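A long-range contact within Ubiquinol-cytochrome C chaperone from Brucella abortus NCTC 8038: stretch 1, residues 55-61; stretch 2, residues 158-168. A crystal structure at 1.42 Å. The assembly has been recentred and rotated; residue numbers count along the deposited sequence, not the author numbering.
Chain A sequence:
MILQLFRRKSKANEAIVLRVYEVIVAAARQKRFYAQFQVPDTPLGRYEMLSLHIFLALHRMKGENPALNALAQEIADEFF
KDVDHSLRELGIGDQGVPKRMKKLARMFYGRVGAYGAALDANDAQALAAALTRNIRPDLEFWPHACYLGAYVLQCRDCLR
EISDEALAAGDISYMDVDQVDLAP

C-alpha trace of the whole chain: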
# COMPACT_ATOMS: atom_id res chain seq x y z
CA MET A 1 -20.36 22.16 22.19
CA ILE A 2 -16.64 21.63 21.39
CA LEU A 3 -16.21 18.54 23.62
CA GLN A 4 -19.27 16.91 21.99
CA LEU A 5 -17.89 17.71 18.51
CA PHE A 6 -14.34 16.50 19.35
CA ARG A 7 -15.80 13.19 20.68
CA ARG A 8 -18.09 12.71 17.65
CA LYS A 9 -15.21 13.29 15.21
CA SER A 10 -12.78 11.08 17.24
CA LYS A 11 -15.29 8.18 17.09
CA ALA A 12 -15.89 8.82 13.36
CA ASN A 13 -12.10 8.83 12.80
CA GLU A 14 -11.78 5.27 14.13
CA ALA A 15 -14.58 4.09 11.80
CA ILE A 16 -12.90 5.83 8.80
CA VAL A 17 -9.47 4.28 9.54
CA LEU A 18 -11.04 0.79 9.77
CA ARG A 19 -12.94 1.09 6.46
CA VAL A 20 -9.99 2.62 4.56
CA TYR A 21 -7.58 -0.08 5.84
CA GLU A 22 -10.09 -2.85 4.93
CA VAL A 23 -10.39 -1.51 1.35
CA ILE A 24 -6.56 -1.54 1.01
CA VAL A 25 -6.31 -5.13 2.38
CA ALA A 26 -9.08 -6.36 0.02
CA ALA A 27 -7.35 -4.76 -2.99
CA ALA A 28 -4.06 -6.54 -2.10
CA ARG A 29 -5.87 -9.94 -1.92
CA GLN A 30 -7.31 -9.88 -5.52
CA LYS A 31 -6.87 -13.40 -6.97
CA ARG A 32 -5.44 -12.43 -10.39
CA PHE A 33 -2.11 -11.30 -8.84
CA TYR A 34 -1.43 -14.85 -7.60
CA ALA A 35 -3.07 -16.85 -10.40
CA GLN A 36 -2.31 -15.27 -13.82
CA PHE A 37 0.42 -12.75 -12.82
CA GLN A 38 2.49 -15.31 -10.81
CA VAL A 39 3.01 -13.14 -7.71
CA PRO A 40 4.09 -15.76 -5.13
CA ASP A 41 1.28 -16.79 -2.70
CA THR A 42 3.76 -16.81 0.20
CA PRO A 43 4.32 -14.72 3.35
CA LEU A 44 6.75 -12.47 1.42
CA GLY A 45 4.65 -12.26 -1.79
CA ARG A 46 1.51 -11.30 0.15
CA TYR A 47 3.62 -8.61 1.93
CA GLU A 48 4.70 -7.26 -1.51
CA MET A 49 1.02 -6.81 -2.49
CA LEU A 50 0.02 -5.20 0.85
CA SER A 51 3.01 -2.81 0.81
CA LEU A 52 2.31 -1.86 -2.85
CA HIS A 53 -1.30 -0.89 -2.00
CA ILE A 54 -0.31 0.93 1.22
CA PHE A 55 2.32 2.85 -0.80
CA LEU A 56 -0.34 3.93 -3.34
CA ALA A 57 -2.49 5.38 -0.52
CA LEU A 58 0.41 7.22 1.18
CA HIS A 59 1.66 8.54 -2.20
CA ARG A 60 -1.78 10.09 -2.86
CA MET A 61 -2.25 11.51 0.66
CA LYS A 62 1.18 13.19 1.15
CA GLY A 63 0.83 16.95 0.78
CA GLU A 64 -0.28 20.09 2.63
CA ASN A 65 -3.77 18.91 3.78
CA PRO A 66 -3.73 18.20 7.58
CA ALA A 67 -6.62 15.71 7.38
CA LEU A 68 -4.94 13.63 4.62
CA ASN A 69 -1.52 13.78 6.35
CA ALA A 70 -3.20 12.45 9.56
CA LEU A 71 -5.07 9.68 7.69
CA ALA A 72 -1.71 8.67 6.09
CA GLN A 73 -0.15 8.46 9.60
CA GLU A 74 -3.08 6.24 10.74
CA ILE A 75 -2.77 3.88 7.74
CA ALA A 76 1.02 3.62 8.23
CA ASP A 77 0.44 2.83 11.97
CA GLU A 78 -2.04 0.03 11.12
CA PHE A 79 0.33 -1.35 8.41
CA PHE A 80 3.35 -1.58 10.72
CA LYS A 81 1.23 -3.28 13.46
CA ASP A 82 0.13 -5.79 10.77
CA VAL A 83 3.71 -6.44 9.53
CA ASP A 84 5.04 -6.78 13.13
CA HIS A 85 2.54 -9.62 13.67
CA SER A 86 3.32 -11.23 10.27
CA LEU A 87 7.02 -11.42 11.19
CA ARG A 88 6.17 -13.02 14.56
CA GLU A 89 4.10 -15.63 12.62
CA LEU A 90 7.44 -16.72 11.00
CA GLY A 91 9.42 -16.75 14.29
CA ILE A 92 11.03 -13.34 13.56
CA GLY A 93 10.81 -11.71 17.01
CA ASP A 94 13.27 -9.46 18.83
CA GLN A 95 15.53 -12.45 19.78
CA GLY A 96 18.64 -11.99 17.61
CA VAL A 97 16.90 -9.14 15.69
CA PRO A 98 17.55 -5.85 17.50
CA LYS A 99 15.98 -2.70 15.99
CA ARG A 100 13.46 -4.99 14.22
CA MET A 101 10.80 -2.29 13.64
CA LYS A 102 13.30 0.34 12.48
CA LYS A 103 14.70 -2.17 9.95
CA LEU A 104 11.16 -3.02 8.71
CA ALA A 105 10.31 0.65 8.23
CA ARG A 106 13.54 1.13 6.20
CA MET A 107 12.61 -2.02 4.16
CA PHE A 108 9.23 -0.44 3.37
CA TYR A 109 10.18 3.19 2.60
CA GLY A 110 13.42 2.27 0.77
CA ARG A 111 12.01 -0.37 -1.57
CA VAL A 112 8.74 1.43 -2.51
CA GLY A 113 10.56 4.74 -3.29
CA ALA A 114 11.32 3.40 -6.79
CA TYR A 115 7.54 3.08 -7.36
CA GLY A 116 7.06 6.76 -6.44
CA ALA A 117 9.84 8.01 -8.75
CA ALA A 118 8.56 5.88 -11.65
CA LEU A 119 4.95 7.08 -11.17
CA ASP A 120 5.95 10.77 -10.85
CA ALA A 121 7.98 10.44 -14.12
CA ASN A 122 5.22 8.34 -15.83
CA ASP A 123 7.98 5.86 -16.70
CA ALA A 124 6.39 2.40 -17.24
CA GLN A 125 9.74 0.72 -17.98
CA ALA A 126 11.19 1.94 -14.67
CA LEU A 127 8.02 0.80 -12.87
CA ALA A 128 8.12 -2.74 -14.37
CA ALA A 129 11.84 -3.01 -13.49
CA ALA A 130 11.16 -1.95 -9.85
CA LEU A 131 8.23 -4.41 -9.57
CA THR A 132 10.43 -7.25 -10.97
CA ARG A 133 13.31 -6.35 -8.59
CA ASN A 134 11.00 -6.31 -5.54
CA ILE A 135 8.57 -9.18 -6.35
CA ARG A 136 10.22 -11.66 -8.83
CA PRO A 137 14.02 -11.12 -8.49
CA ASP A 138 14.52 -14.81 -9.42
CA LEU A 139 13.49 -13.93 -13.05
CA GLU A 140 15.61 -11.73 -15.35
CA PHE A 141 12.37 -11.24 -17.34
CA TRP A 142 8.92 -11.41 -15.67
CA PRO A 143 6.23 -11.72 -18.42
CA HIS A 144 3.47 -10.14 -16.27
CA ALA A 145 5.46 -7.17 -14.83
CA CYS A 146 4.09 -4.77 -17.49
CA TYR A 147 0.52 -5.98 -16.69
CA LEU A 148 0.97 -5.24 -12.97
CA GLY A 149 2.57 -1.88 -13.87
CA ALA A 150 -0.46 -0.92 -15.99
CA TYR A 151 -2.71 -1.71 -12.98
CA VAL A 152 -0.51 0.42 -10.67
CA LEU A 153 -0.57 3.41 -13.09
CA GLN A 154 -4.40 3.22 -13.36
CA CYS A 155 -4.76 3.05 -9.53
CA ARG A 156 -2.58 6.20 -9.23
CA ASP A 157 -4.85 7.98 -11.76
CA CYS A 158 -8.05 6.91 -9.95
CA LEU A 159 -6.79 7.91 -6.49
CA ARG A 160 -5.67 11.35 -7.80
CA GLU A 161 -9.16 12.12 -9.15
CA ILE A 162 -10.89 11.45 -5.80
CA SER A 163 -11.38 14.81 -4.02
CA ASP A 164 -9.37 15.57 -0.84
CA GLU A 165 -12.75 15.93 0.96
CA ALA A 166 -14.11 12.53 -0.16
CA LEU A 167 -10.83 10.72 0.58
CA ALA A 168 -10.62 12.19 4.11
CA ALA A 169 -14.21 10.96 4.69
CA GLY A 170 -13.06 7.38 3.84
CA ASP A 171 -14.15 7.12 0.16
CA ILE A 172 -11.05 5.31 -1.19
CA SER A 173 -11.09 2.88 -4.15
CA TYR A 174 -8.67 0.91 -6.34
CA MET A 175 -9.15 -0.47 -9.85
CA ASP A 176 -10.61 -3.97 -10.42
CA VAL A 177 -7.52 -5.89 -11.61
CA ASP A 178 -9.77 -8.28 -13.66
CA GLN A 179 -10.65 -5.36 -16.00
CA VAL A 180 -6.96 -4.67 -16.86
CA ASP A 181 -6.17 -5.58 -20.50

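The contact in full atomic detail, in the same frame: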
# COMPACT_ATOMS: atom_id res chain seq x y z
N PHE A 55 1.56 1.82 -0.11
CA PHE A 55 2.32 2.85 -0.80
C PHE A 55 1.42 3.75 -1.66
O PHE A 55 1.54 4.97 -1.64
CB PHE A 55 3.44 2.25 -1.69
CG PHE A 55 3.80 3.14 -2.85
CD1 PHE A 55 4.67 4.19 -2.67
CD2 PHE A 55 3.22 2.95 -4.11
CE1 PHE A 55 4.97 5.05 -3.73
CE2 PHE A 55 3.50 3.81 -5.16
CZ PHE A 55 4.38 4.86 -4.96
N LEU A 56 0.55 3.14 -2.46
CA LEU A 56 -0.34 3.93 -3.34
C LEU A 56 -1.19 4.92 -2.54
O LEU A 56 -1.35 6.08 -2.96
CB LEU A 56 -1.23 3.02 -4.20
CG LEU A 56 -0.58 2.47 -5.47
CD1 LEU A 56 -1.30 1.23 -5.99
CD2 LEU A 56 -0.52 3.54 -6.56
N ALA A 57 -1.71 4.48 -1.40
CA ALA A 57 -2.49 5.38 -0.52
C ALA A 57 -1.64 6.53 0.06
O ALA A 57 -2.05 7.70 0.00
CB ALA A 57 -3.14 4.59 0.61
N LEU A 58 -0.48 6.20 0.61
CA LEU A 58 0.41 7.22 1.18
C LEU A 58 0.89 8.23 0.13
O LEU A 58 0.95 9.43 0.40
CB LEU A 58 1.62 6.58 1.88
CG LEU A 58 1.35 5.58 3.02
CD1 LEU A 58 2.66 5.08 3.63
CD2 LEU A 58 0.42 6.12 4.09
N HIS A 59 1.23 7.72 -1.06
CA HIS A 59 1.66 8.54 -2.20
C HIS A 59 0.60 9.58 -2.60
O HIS A 59 0.94 10.74 -2.87
CB HIS A 59 2.02 7.59 -3.37
CG HIS A 59 2.43 8.28 -4.63
ND1 HIS A 59 1.57 8.41 -5.70
CD2 HIS A 59 3.60 8.85 -5.01
CE1 HIS A 59 2.20 9.04 -6.68
NE2 HIS A 59 3.43 9.31 -6.29
N ARG A 60 -0.67 9.17 -2.59
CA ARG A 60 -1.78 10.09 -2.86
C ARG A 60 -2.00 11.13 -1.75
O ARG A 60 -2.29 12.30 -2.02
CB ARG A 60 -3.09 9.31 -3.09
CG ARG A 60 -4.38 10.13 -3.07
CD ARG A 60 -4.46 11.14 -4.20
NE ARG A 60 -5.70 11.93 -4.14
CZ ARG A 60 -5.90 13.03 -3.41
NH1 ARG A 60 -4.93 13.53 -2.64
NH2 ARG A 60 -7.07 13.64 -3.45
N MET A 61 -1.89 10.68 -0.50
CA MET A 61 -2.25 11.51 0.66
C MET A 61 -1.19 12.53 1.07
O MET A 61 -1.55 13.57 1.64
CB MET A 61 -2.61 10.62 1.86
CG MET A 61 -3.90 9.85 1.67
SD MET A 61 -4.22 8.69 3.02
CE MET A 61 -5.51 7.72 2.27
N CYS A 158 -6.77 6.94 -10.67
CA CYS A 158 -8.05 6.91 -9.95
C CYS A 158 -7.98 7.61 -8.59
O CYS A 158 -8.82 8.46 -8.28
CB CYS A 158 -8.51 5.46 -9.76
SG CYS A 158 -9.96 5.26 -8.69
N LEU A 159 -6.97 7.28 -7.80
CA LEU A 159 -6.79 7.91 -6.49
C LEU A 159 -6.65 9.44 -6.60
O LEU A 159 -7.23 10.16 -5.79
CB LEU A 159 -5.60 7.29 -5.73
CG LEU A 159 -5.79 5.86 -5.21
CD1 LEU A 159 -4.45 5.27 -4.81
CD2 LEU A 159 -6.78 5.78 -4.05
N ARG A 160 -5.91 9.91 -7.60
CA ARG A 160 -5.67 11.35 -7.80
C ARG A 160 -6.96 12.12 -8.08
O ARG A 160 -7.10 13.28 -7.66
CB ARG A 160 -4.68 11.57 -8.95
CG ARG A 160 -4.24 13.01 -9.14
CD ARG A 160 -2.97 13.10 -9.97
NE ARG A 160 -3.14 12.48 -11.29
CZ ARG A 160 -2.15 12.20 -12.15
NH1 ARG A 160 -0.87 12.48 -11.86
NH2 ARG A 160 -2.45 11.62 -13.31
N GLU A 161 -7.90 11.48 -8.77
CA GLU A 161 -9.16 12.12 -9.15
C GLU A 161 -10.20 12.17 -8.03
O GLU A 161 -11.17 12.93 -8.11
CB GLU A 161 -9.77 11.43 -10.38
CG GLU A 161 -9.02 11.71 -11.67
CD GLU A 161 -9.82 11.28 -12.88
OE1 GLU A 161 -10.23 10.10 -12.94
OE2 GLU A 161 -10.04 12.12 -13.78
N ILE A 162 -10.03 11.36 -6.98
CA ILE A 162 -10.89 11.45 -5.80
C ILE A 162 -10.57 12.78 -5.11
O ILE A 162 -9.40 13.13 -4.95
CB ILE A 162 -10.67 10.26 -4.81
CG1 ILE A 162 -10.93 8.91 -5.50
CG2 ILE A 162 -11.61 10.38 -3.61
CD1 ILE A 162 -10.53 7.68 -4.68
N SER A 163 -11.60 13.54 -4.72
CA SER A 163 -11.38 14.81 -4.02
C SER A 163 -10.71 14.59 -2.65
O SER A 163 -10.90 13.55 -2.02
CB SER A 163 -12.69 15.59 -3.84
OG SER A 163 -13.55 14.99 -2.88
N ASP A 164 -9.92 15.57 -2.21
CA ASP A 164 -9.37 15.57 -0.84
C ASP A 164 -10.47 15.36 0.22
O ASP A 164 -10.27 14.61 1.19
CB ASP A 164 -8.61 16.87 -0.55
CG ASP A 164 -7.24 16.95 -1.23
OD1 ASP A 164 -6.88 16.08 -2.06
OD2 ASP A 164 -6.50 17.92 -0.93
N GLU A 165 -11.61 16.03 0.04
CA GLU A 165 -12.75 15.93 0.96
C GLU A 165 -13.32 14.51 1.05
O GLU A 165 -13.54 13.98 2.15
CB GLU A 165 -13.85 16.93 0.54
CG GLU A 165 -15.10 16.95 1.43
CD GLU A 165 -16.05 18.09 1.12
OE1 GLU A 165 -16.68 18.62 2.06
OE2 GLU A 165 -16.20 18.46 -0.07
N ALA A 166 -13.55 13.89 -0.11
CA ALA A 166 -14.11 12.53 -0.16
C ALA A 166 -13.14 11.50 0.42
O ALA A 166 -13.54 10.58 1.14
CB ALA A 166 -14.49 12.15 -1.58
N LEU A 167 -11.85 11.66 0.10
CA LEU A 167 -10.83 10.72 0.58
C LEU A 167 -10.69 10.80 2.11
O LEU A 167 -10.62 9.76 2.78
CB LEU A 167 -9.49 10.99 -0.10
CG LEU A 167 -8.36 10.00 0.13
CD1 LEU A 167 -8.76 8.55 -0.16
CD2 LEU A 167 -7.17 10.39 -0.73
N ALA A 168 -10.69 12.01 2.65
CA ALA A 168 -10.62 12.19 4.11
C ALA A 168 -11.85 11.65 4.86
O ALA A 168 -11.75 11.26 6.02
CB ALA A 168 -10.40 13.66 4.45

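Arg60 dominates this contact: of the 375 Å² buried between the stretches, counting both sides, it contributes 138 Å², followed by Leu159 with 71 Å² and Leu167 with 59 Å². Stretch 1 is a continuous helical segment, whereas stretch 2 is the end of one helix, a turn through Ile162 and Ser163, and the start of another helix at Asp164. The axes of helices 55-61 and 164-168 come no closer than 12.4 Å, with 137° between their N-to-C directions, so side chains bridge that gap; the preceding helix end lies nearer, with Arg60 CA 6.4 Å from Arg160 CA.

The CA-to-CB bond of Arg60 points toward stretch 2, and its guanidinium meets the turn edge-on. Arg60 NE donates to Leu159 O (2.9 Å, N-H...O angle 147°) and Arg60 NH2 donates to Ile162 O (2.8 Å, 162°), so the charged group binds two backbone carbonyls around the break between helices. Arg60 NH2 also donates to Asp164 OD1 at 2.8 Å and 159°, forming a salt bridge; the bond from Arg60 NH1 to the same OD1 is weak, at 3.3 Å and 135°. The Asp164 OD2 atom is hydrogen-bonded elsewhere in the structure. Within the turn, Ser163 OG accepts from Ala166 N at 3.0 Å, capping the helix that carries Asp164 and Leu167.

Van der Waals contacts complete the packing. Leu159 CD1 lies 3.7 Å from Leu56 O and makes an apolar contact with Leu56 CB at 4.0 Å, placing a methyl against the stretch 1 helix, while Leu159 CB is 4.1 Å from Arg60 CG. Leu167 CD2 covers one face of the guanidinium, where no in-plane N-H can point, and also approaches the aliphatic Arg60 CG at 3.7 Å and, in a second apolar contact, Met61 CG at 4.1 Å. Arg60 thus combines polar bonds at its guanidinium edge with hydrocarbon contacts along its stem.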